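Long-range contacts in AT-less polyketide synthase (Streptomyces platensis subsp. rosaceus, PDB 4QYR), which probably catalyses decarboxylative condensation of polyketide intermediates, as ketosynthase domain KS3 of the isomigrastatin synthase MgsE, here with its adjoining linker: residues A[76-81]-A[596-601]; A[90-95]-A[150-155]; A[460-465]-A[502-507]. One frame throughout, in Å; residues are numbered along the deposited sequence. Where two conformers were deposited one is given.

How the interactions relate
Interaction 2 is fully buried and lies deepest. It pairs two helices of the ketosynthase beside the subunit interface, through a histidine, a leucine and one weak polar bond. Interactions 1 and 3 are only partly buried and lie farther out. Interaction 3 is internal to the linker domain and relies on salt bridges near the surface. Interaction 1 is aromatic and lays the C-terminal chain against the ketosynthase. Interactions 1 and 3 touch: Phe77 and Tyr596 both meet Arg460, and Pro597 O accepts a hydrogen bond from Arg464 NH1. Interactions 1 and 2 do not touch, but helix 90-106 takes part in both neighbourhoods.

Interaction 1: A[76-81]-A[596-601]; sequences DFFHLS and YPFACD
The Phe77 ring lies under the edge of the Phe598 ring. Phe598 CE1 sits over the centre of the Phe77 face, 3.8 Å above its plane. The pair is T-shaped, with centroids 5.0 Å apart and planes at 68°. Phe77 CG is anti to the backbone N (chi1 -173°), on a CB that points toward the 596-601 segment. Tyr596 meets the same ring in another way. The two side chains slide past each other in opposite directions, with ring planes at 56°. Phe77 CE1 stands over the centre of one Tyr596 face, and Phe77 CD1 is 3.4 Å from Tyr596 CE2. The opposite Tyr596 face carries CD of Pro597, offset toward the rim. Phe78 plays a smaller part: its CZ is 4.2 Å from Phe598 CE1, and Phe77 CD2 lies over the centre of its ring. At the margin of the contact two acids approach. Asp76 OD2 and Asp601 OD2 are 4.0 Å apart, and their carboxylates are steeply turned against each other. The like charges would be expected to repel unless a proton or counter-charge intervenes.

The backbone of each segment turns sharply. Asp76 to His79 form a type I turn, and Pro597 is the centre of an inverse gamma turn. This second turn brings Tyr596 and Phe598 round the same partner. Two more groups meet Phe77: Arg460 makes a cation-pi contact and Trp100 an edge-to-face one. Tyr596 OH is hydrogen-bonded to Arg460 N. The result is an aromatic cluster where the tail of the chain returns to the ketosynthase. The Tyr-Pro-Phe sequence of the tail is consistent with the post-acyltransferase linker of modular polyketide synthases, which likewise wraps back onto the ketosynthase.

Interaction 2: A[90-95]-A[150-155]; sequences PQHRLA and SMLANR
The two helical segments run side by side in nearly the same direction. Their axes come within 9.6 Å at an angle of 23°. His92 and Leu152 have the nearest CA atoms, 5.1 Å apart.

These two residues carry most of the contact. His92 has CG anti to its carbonyl carbon (chi1 -57°), and its ring reaches over to the second helix. Leu152 CB lies over the centre of one ring face, 3.9 Å from the centroid and almost on the ring normal. This is a CH-pi contact. Leu152 CD1 continues past the rim and is 3.9 Å from His92 CD2. The other methyl, Leu152 CD2, meets Ala95 CB at 4.1 Å, one helical turn further on. At the far edge of the ring, Arg155 NH2 approaches ND1 close to the imidazole plane. It gives a weak hydrogen bond of 3.4 Å from Arg155 NH2 to His92 ND1, with a bend at the hydrogen (148°). The stronger partner of Arg155 NH2 is Thr145 O. The guanidinium is thus held mainly by the preceding backbone, and the histidine takes a secondary share. Met151 CB closes in on His92 CE1, while the rest of its side chain leads away.

Ala95 and Leu152 both rest on Phe121 of strand 117-122, so the helices share a seat on the large central sheet. Ala153 packs on strand 166-169 at the end of that sheet. Beyond helix 149-160 comes the second subunit: Met151 touches its Phe425 and Arg155 its Leu276. Helix 149-160 thus lies between helix 90-106 and the second subunit, and both helices rest on the sheet.

Interaction 3: A[460-465]-A[502-507]; sequences RDDDRL and MERRLG
Arg460 starts with CB pointing away from the 502-507 segment, yet its tip ends against it. The chain bends at chi2 (-69°), and this turn places CD beside Glu503, with CD 3.2 Å from Glu503 OE1. NE comes next and lies 3.8 Å from the selenium of Met502, a selenomethionine. The selenium sits over one guanidinium face, offset toward the rim. CZ shares both neighbours. At the tip, NH2 forms a salt bridge of 2.7 Å to Glu503 OE1. It uses the syn lone pair of that oxygen, close to the guanidinium plane, with an N-H...O angle of 153°. NH1 pairs with Glu500, so two acids grip the group.

A second salt bridge joins Asp462 and Arg504. Arg504 NE donates to Asp462 OD1 at 2.7 Å, again on the syn side. This bond is more bent (131°), and the oxygen is tilted out of the guanidinium plane. Arg504 CG packs against Arg460 O at 3.7 Å. Further along, Leu465 supplies the apolar part: its CD2 lies over the strand backbone and reaches Leu506 CB at 3.9 Å.

Glu503 and Arg504 lie together opposite the single residue Ala459, which makes a classic beta bulge. Here strand 504-510 pairs antiparallel with strand 453-459, which is followed after a short link by helix 462-478. On its other side strand 504-510 pairs with strand 532-535. Leu465 and Leu506 both touch Phe523, so helix 513-524 adjoins this corner where helix and three-stranded sheet of the linker domain meet.

Interaction 1: A[76-81]-A[596-601]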
loop_
_atom_site.group_PDB
_atom_site.type_symbol
_atom_site.label_atom_id
_atom_site.label_comp_id
_atom_site.label_asym_id
_atom_site.label_seq_id
_atom_site.Cartn_x
_atom_site.Cartn_y
_atom_site.Cartn_z
ATOM N N ASP A 76 14.444 -13.995 20.665
ATOM C CA ASP A 76 15.904 -14.023 20.620
ATOM C C ASP A 76 16.432 -14.255 19.230
ATOM O O ASP A 76 17.515 -13.792 18.886
ATOM C CB ASP A 76 16.457 -15.097 21.541
ATOM C CG ASP A 76 15.989 -14.916 22.930
ATOM O OD1 ASP A 76 16.762 -14.356 23.736
ATOM O OD2 ASP A 76 14.829 -15.293 23.198
ATOM N N PHE A 77 15.683 -15.007 18.445
ATOM C CA PHE A 77 16.071 -15.248 17.080
ATOM C C PHE A 77 16.264 -13.915 16.350
ATOM O O PHE A 77 17.208 -13.755 15.576
ATOM C CB PHE A 77 15.023 -16.110 16.387
ATOM C CG PHE A 77 15.413 -16.549 15.009
ATOM C CD1 PHE A 77 15.961 -17.792 14.798
ATOM C CD2 PHE A 77 15.230 -15.713 13.928
ATOM C CE1 PHE A 77 16.312 -18.191 13.538
ATOM C CE2 PHE A 77 15.589 -16.104 12.678
ATOM C CZ PHE A 77 16.130 -17.341 12.478
ATOM N N PHE A 78 15.393 -12.951 16.642
ATOM C CA PHE A 78 15.427 -11.639 16.000
ATOM C C PHE A 78 16.029 -10.580 16.914
ATOM O O PHE A 78 15.968 -9.378 16.623
ATOM C CB PHE A 78 14.019 -11.244 15.569
ATOM C CG PHE A 78 13.384 -12.238 14.631
ATOM C CD1 PHE A 78 13.582 -12.146 13.266
ATOM C CD2 PHE A 78 12.620 -13.289 15.119
ATOM C CE1 PHE A 78 13.013 -13.058 12.406
ATOM C CE2 PHE A 78 12.048 -14.212 14.255
ATOM C CZ PHE A 78 12.237 -14.087 12.898
ATOM N N HIS A 79 16.595 -11.041 18.023
ATOM C CA HIS A 79 17.272 -10.174 18.975
ATOM C C HIS A 79 16.341 -9.065 19.485
ATOM O O HIS A 79 16.503 -7.896 19.140
ATOM C CB HIS A 79 18.541 -9.593 18.339
ATOM C CG HIS A 79 19.431 -10.630 17.721
ATOM N ND1 HIS A 79 20.468 -11.224 18.407
ATOM C CD2 HIS A 79 19.433 -11.177 16.483
ATOM C CE1 HIS A 79 21.071 -12.100 17.618
ATOM N NE2 HIS A 79 20.461 -12.089 16.447
ATOM N N LEU A 80 15.366 -9.448 20.305
ATOM C CA LEU A 80 14.422 -8.507 20.879
ATOM C C LEU A 80 14.244 -8.663 22.397
ATOM O O LEU A 80 14.094 -9.774 22.908
ATOM C CB LEU A 80 13.063 -8.642 20.206
ATOM C CG LEU A 80 12.936 -8.528 18.691
ATOM C CD1 LEU A 80 11.547 -9.001 18.242
ATOM C CD2 LEU A 80 13.168 -7.104 18.246
ATOM N N SER A 81 14.274 -7.526 23.093
ATOM C CA SER A 81 13.787 -7.360 24.457
ATOM C C SER A 81 12.533 -8.182 24.647
ATOM O O SER A 81 11.718 -8.260 23.723
ATOM C CB SER A 81 13.428 -5.887 24.718
ATOM O OG SER A 81 14.194 -4.989 23.913
ATOM N N TYR A 596 13.314 -23.713 10.205
ATOM C CA TYR A 596 13.838 -23.517 11.557
ATOM C C TYR A 596 12.781 -23.778 12.636
ATOM O O TYR A 596 11.663 -23.275 12.536
ATOM C CB TYR A 596 14.385 -22.088 11.706
ATOM C CG TYR A 596 15.180 -21.865 12.974
ATOM C CD1 TYR A 596 16.513 -22.253 13.051
ATOM C CD2 TYR A 596 14.599 -21.288 14.097
ATOM C CE1 TYR A 596 17.251 -22.066 14.209
ATOM C CE2 TYR A 596 15.328 -21.111 15.263
ATOM C CZ TYR A 596 16.656 -21.496 15.310
ATOM O OH TYR A 596 17.401 -21.319 16.450
ATOM N N PRO A 597 13.143 -24.535 13.684
ATOM C CA PRO A 597 12.228 -24.821 14.795
ATOM C C PRO A 597 12.134 -23.675 15.820
ATOM O O PRO A 597 12.594 -23.817 16.957
ATOM C CB PRO A 597 12.850 -26.059 15.431
ATOM C CG PRO A 597 14.291 -25.858 15.219
ATOM C CD PRO A 597 14.469 -25.127 13.914
ATOM N N PHE A 598 11.533 -22.561 15.427
ATOM C CA PHE A 598 11.462 -21.399 16.300
ATOM C C PHE A 598 10.996 -21.756 17.703
ATOM O O PHE A 598 10.050 -22.519 17.848
ATOM C CB PHE A 598 10.521 -20.353 15.728
ATOM C CG PHE A 598 10.942 -19.801 14.407
ATOM C CD1 PHE A 598 11.905 -18.804 14.329
ATOM C CD2 PHE A 598 10.337 -20.229 13.242
ATOM C CE1 PHE A 598 12.281 -18.255 13.094
ATOM C CE2 PHE A 598 10.705 -19.688 12.014
ATOM C CZ PHE A 598 11.683 -18.701 11.942
ATOM N N ALA A 599 11.668 -21.210 18.719
ATOM C CA ALA A 599 11.276 -21.399 20.120
ATOM C C ALA A 599 9.843 -20.936 20.391
ATOM O O ALA A 599 9.350 -20.011 19.748
ATOM C CB ALA A 599 12.228 -20.672 21.032
ATOM N N CYS A 600 9.187 -21.591 21.344
ATOM C CA CYS A 600 7.791 -21.316 21.677
ATOM C C CYS A 600 7.678 -20.489 22.953
ATOM O O CYS A 600 6.967 -20.875 23.887
ATOM C CB CYS A 600 6.998 -22.626 21.842
ATOM S SG CYS A 600 6.717 -23.586 20.320
ATOM N N ASP A 601 8.382 -19.362 22.993
ATOM C CA ASP A 601 8.340 -18.487 24.157
ATOM C C ASP A 601 7.052 -17.676 24.126
ATOM O O ASP A 601 6.591 -17.293 23.059
ATOM C CB ASP A 601 9.564 -17.564 24.198
ATOM C CG ASP A 601 10.891 -18.332 24.301
ATOM O OD1 ASP A 601 11.000 -19.301 25.107
ATOM O OD2 ASP A 601 11.836 -17.947 23.578
#

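Interaction 2: A[90-95]-A[150-155]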
loop_
_atom_site.group_PDB
_atom_site.type_symbol
_atom_site.label_atom_id
_atom_site.label_comp_id
_atom_site.label_asym_id
_atom_site.label_seq_id
_atom_site.Cartn_x
_atom_site.Cartn_y
_atom_site.Cartn_z
ATOM N N PRO A 90 1.306 -9.409 17.460
ATOM C CA PRO A 90 1.550 -10.793 17.068
ATOM C C PRO A 90 1.507 -10.985 15.557
ATOM O O PRO A 90 2.167 -11.880 15.050
ATOM C CB PRO A 90 0.416 -11.538 17.766
ATOM C CG PRO A 90 0.230 -10.775 18.998
ATOM C CD PRO A 90 0.327 -9.345 18.555
ATOM N N GLN A 91 0.764 -10.142 14.851
ATOM C CA GLN A 91 0.779 -10.158 13.393
ATOM C C GLN A 91 2.190 -9.910 12.852
ATOM O O GLN A 91 2.633 -10.581 11.925
ATOM C CB GLN A 91 -0.197 -9.127 12.828
ATOM C CG GLN A 91 -1.650 -9.365 13.233
ATOM C CD GLN A 91 -2.619 -8.516 12.434
ATOM O OE1 GLN A 91 -3.529 -9.028 11.780
ATOM N NE2 GLN A 91 -2.427 -7.214 12.478
ATOM N N HIS A 92 2.912 -8.964 13.433
ATOM C CA HIS A 92 4.275 -8.738 12.979
ATOM C C HIS A 92 5.138 -9.932 13.336
ATOM O O HIS A 92 6.057 -10.279 12.607
ATOM C CB HIS A 92 4.873 -7.469 13.588
ATOM C CG HIS A 92 4.083 -6.227 13.316
ATOM N ND1 HIS A 92 4.653 -4.974 13.326
ATOM C CD2 HIS A 92 2.771 -6.040 13.046
ATOM C CE1 HIS A 92 3.725 -4.067 13.078
ATOM N NE2 HIS A 92 2.575 -4.688 12.900
ATOM N N ARG A 93 4.842 -10.562 14.461
ATOM C CA ARG A 93 5.680 -11.653 14.946
ATOM C C ARG A 93 5.527 -12.876 14.065
ATOM O O ARG A 93 6.516 -13.456 13.628
ATOM C CB ARG A 93 5.349 -12.015 16.397
ATOM C CG ARG A 93 5.198 -10.820 17.318
ATOM C CD ARG A 93 5.408 -11.213 18.731
ATOM N NE ARG A 93 4.598 -10.412 19.636
ATOM C CZ ARG A 93 3.782 -10.923 20.553
ATOM N NH1 ARG A 93 3.660 -12.237 20.677
ATOM N NH2 ARG A 93 3.089 -10.123 21.350
ATOM N N LEU A 94 4.288 -13.264 13.785
ATOM C CA LEU A 94 4.063 -14.416 12.925
ATOM C C LEU A 94 4.489 -14.147 11.481
ATOM O O LEU A 94 4.879 -15.066 10.770
ATOM C CB LEU A 94 2.600 -14.846 12.966
ATOM C CG LEU A 94 2.076 -15.438 14.280
ATOM C CD1 LEU A 94 1.079 -16.562 13.996
ATOM C CD2 LEU A 94 3.202 -15.931 15.150
ATOM N N ALA A 95 4.421 -12.890 11.055
ATOM C CA ALA A 95 4.878 -12.515 9.717
ATOM C C ALA A 95 6.341 -12.864 9.562
ATOM O O ALA A 95 6.714 -13.621 8.670
ATOM C CB ALA A 95 4.657 -11.056 9.463
ATOM N N SER A 150 3.281 -0.180 8.638
ATOM C CA SER A 150 4.543 0.007 7.943
ATOM C C SER A 150 5.646 -0.843 8.538
ATOM O O SER A 150 6.492 -1.373 7.821
ATOM C CB SER A 150 4.956 1.468 7.993
ATOM O OG SER A 150 4.558 2.033 9.230
HETATM N N MSE A 151 5.634 -0.990 9.853
HETATM C CA MSE A 151 6.706 -1.725 10.502
HETATM C C MSE A 151 6.672 -3.194 10.165
HETATM O O MSE A 151 7.719 -3.832 10.024
HETATM C CB MSE A 151 6.665 -1.525 12.013
HETATM C CG MSE A 151 7.397 -0.256 12.437
HETATM SE SE MSE A 151 9.213 -0.194 11.700
HETATM C CE MSE A 151 9.580 1.655 12.096
ATOM N N LEU A 152 5.473 -3.728 10.012
ATOM C CA LEU A 152 5.339 -5.104 9.603
ATOM C C LEU A 152 6.230 -5.376 8.392
ATOM O O LEU A 152 6.998 -6.328 8.387
ATOM C CB LEU A 152 3.889 -5.425 9.285
ATOM C CG LEU A 152 3.525 -6.898 9.142
ATOM C CD1 LEU A 152 2.038 -7.036 9.353
ATOM C CD2 LEU A 152 3.882 -7.406 7.795
ATOM N N ALA A 153 6.142 -4.522 7.380
ATOM C CA ALA A 153 6.927 -4.716 6.168
ATOM C C ALA A 153 8.373 -4.304 6.392
ATOM O O ALA A 153 9.287 -5.065 6.090
ATOM C CB ALA A 153 6.319 -3.933 5.000
ATOM N N ASN A 154 8.583 -3.107 6.927
ATOM C CA ASN A 154 9.934 -2.568 7.018
ATOM C C ASN A 154 10.841 -3.407 7.926
ATOM O O ASN A 154 12.020 -3.607 7.636
ATOM C CB ASN A 154 9.904 -1.112 7.504
ATOM C CG ASN A 154 9.115 -0.186 6.572
ATOM O OD1 ASN A 154 8.927 -0.466 5.388
ATOM N ND2 ASN A 154 8.669 0.935 7.110
ATOM N N ARG A 155 10.292 -3.920 9.015
ATOM C CA ARG A 155 11.094 -4.752 9.902
ATOM C C ARG A 155 11.609 -5.978 9.122
ATOM O O ARG A 155 12.715 -6.461 9.363
ATOM C CB ARG A 155 10.286 -5.157 11.138
ATOM C CG ARG A 155 10.975 -6.125 12.063
ATOM C CD ARG A 155 10.575 -5.896 13.508
ATOM N NE ARG A 155 9.231 -5.330 13.616
ATOM C CZ ARG A 155 8.865 -4.467 14.562
ATOM N NH1 ARG A 155 9.742 -4.055 15.482
ATOM N NH2 ARG A 155 7.628 -4.004 14.583
#

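Interaction 3: A[460-465]-A[502-507]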
loop_
_atom_site.group_PDB
_atom_site.type_symbol
_atom_site.label_atom_id
_atom_site.label_comp_id
_atom_site.label_asym_id
_atom_site.label_seq_id
_atom_site.Cartn_x
_atom_site.Cartn_y
_atom_site.Cartn_z
ATOM N N ARG A 460 20.653 -21.084 16.743
ATOM C CA ARG A 460 21.029 -20.088 17.760
ATOM C C ARG A 460 21.533 -20.758 19.037
ATOM O O ARG A 460 22.570 -20.389 19.575
ATOM C CB ARG A 460 19.837 -19.187 18.112
ATOM C CG ARG A 460 19.093 -18.569 16.913
ATOM C CD ARG A 460 19.949 -17.527 16.207
ATOM N NE ARG A 460 19.303 -16.933 15.038
ATOM C CZ ARG A 460 19.907 -16.101 14.189
ATOM N NH1 ARG A 460 19.247 -15.610 13.149
ATOM N NH2 ARG A 460 21.175 -15.765 14.374
ATOM N N ASP A 461 20.773 -21.729 19.532
ATOM C CA ASP A 461 21.125 -22.472 20.735
ATOM C C ASP A 461 21.574 -23.855 20.346
ATOM O O ASP A 461 21.268 -24.317 19.248
ATOM C CB ASP A 461 19.939 -22.589 21.699
ATOM C CG ASP A 461 19.389 -21.247 22.131
ATOM O OD1 ASP A 461 19.499 -20.260 21.365
ATOM O OD2 ASP A 461 18.833 -21.188 23.251
ATOM N N ASP A 462 22.269 -24.530 21.257
ATOM C CA ASP A 462 22.562 -25.946 21.072
ATOM C C ASP A 462 21.263 -26.740 21.089
ATOM O O ASP A 462 21.119 -27.733 20.384
ATOM C CB ASP A 462 23.516 -26.452 22.154
ATOM C CG ASP A 462 24.823 -25.687 22.174
ATOM O OD1 ASP A 462 25.393 -25.494 21.076
ATOM O OD2 ASP A 462 25.284 -25.294 23.278
ATOM N N ASP A 463 20.314 -26.278 21.893
ATOM C CA ASP A 463 19.008 -26.912 21.996
ATOM C C ASP A 463 18.264 -26.877 20.660
ATOM O O ASP A 463 17.597 -27.848 20.282
ATOM C CB ASP A 463 18.168 -26.224 23.075
ATOM C CG ASP A 463 16.955 -27.046 23.486
ATOM O OD1 ASP A 463 17.150 -28.203 23.942
ATOM O OD2 ASP A 463 15.813 -26.539 23.339
ATOM N N ARG A 464 18.387 -25.749 19.959
ATOM C CA ARG A 464 17.752 -25.555 18.663
ATOM C C ARG A 464 18.500 -26.326 17.571
ATOM O O ARG A 464 17.942 -26.619 16.503
ATOM C CB ARG A 464 17.693 -24.062 18.326
ATOM C CG ARG A 464 16.666 -23.274 19.134
ATOM C CD ARG A 464 15.306 -23.906 18.991
ATOM N NE ARG A 464 14.957 -24.718 20.148
ATOM C CZ ARG A 464 13.982 -25.619 20.140
ATOM N NH1 ARG A 464 13.288 -25.815 19.026
ATOM N NH2 ARG A 464 13.723 -26.340 21.225
ATOM N N LEU A 465 19.761 -26.662 17.843
ATOM C CA LEU A 465 20.568 -27.393 16.869
ATOM C C LEU A 465 20.177 -28.859 16.864
ATOM O O LEU A 465 19.984 -29.452 15.797
ATOM C CB LEU A 465 22.064 -27.241 17.157
ATOM C CG LEU A 465 22.956 -27.671 15.993
ATOM C CD1 LEU A 465 22.424 -27.022 14.741
ATOM C CD2 LEU A 465 24.377 -27.237 16.217
HETATM N N MSE A 502 24.406 -19.745 11.358
HETATM C CA MSE A 502 24.104 -19.141 12.639
HETATM C C MSE A 502 25.164 -19.422 13.696
HETATM O O MSE A 502 26.256 -19.907 13.391
HETATM C CB MSE A 502 22.732 -19.613 13.098
HETATM C CG MSE A 502 21.685 -19.330 12.043
HETATM SE SE MSE A 502 19.845 -19.748 12.495
HETATM C CE MSE A 502 19.583 -21.219 11.226
ATOM N N GLU A 503 24.823 -19.088 14.938
ATOM C CA GLU A 503 25.784 -19.009 16.030
ATOM C C GLU A 503 26.352 -20.375 16.349
ATOM O O GLU A 503 27.556 -20.556 16.304
ATOM C CB GLU A 503 25.139 -18.391 17.276
ATOM C CG GLU A 503 25.040 -16.855 17.265
ATOM C CD GLU A 503 23.761 -16.294 16.618
ATOM O OE1 GLU A 503 23.051 -17.044 15.903
ATOM O OE2 GLU A 503 23.469 -15.089 16.844
ATOM N N ARG A 504 25.485 -21.340 16.654
ATOM C CA ARG A 504 25.926 -22.700 16.960
ATOM C C ARG A 504 25.909 -23.533 15.674
ATOM O O ARG A 504 24.919 -23.530 14.946
ATOM C CB ARG A 504 25.035 -23.325 18.036
ATOM C CG ARG A 504 25.356 -22.897 19.472
ATOM C CD ARG A 504 26.858 -22.805 19.758
ATOM N NE ARG A 504 27.434 -24.111 20.096
ATOM C CZ ARG A 504 28.690 -24.308 20.508
ATOM N NH1 ARG A 504 29.514 -23.280 20.660
ATOM N NH2 ARG A 504 29.118 -25.537 20.789
ATOM N N ARG A 505 27.008 -24.229 15.389
ATOM C CA ARG A 505 27.156 -24.922 14.109
ATOM C C ARG A 505 27.484 -26.416 14.256
ATOM O O ARG A 505 28.236 -26.816 15.139
ATOM C CB ARG A 505 28.242 -24.230 13.256
ATOM C CG ARG A 505 27.979 -22.749 12.984
ATOM C CD ARG A 505 28.937 -22.127 11.954
ATOM N NE ARG A 505 28.606 -20.713 11.704
ATOM C CZ ARG A 505 29.198 -19.923 10.802
ATOM N NH1 ARG A 505 30.174 -20.381 10.023
ATOM N NH2 ARG A 505 28.810 -18.658 10.672
ATOM N N LEU A 506 26.888 -27.223 13.379
ATOM C CA LEU A 506 27.210 -28.645 13.178
ATOM C C LEU A 506 27.683 -28.881 11.740
ATOM O O LEU A 506 27.104 -28.340 10.801
ATOM C CB LEU A 506 25.983 -29.522 13.451
ATOM C CG LEU A 506 26.012 -31.014 13.086
ATOM C CD1 LEU A 506 27.112 -31.724 13.812
ATOM C CD2 LEU A 506 24.690 -31.675 13.420
ATOM N N GLY A 507 28.711 -29.702 11.557
ATOM C CA GLY A 507 29.158 -30.050 10.220
ATOM C C GLY A 507 29.800 -31.428 10.137
ATOM O O GLY A 507 30.413 -31.891 11.107
#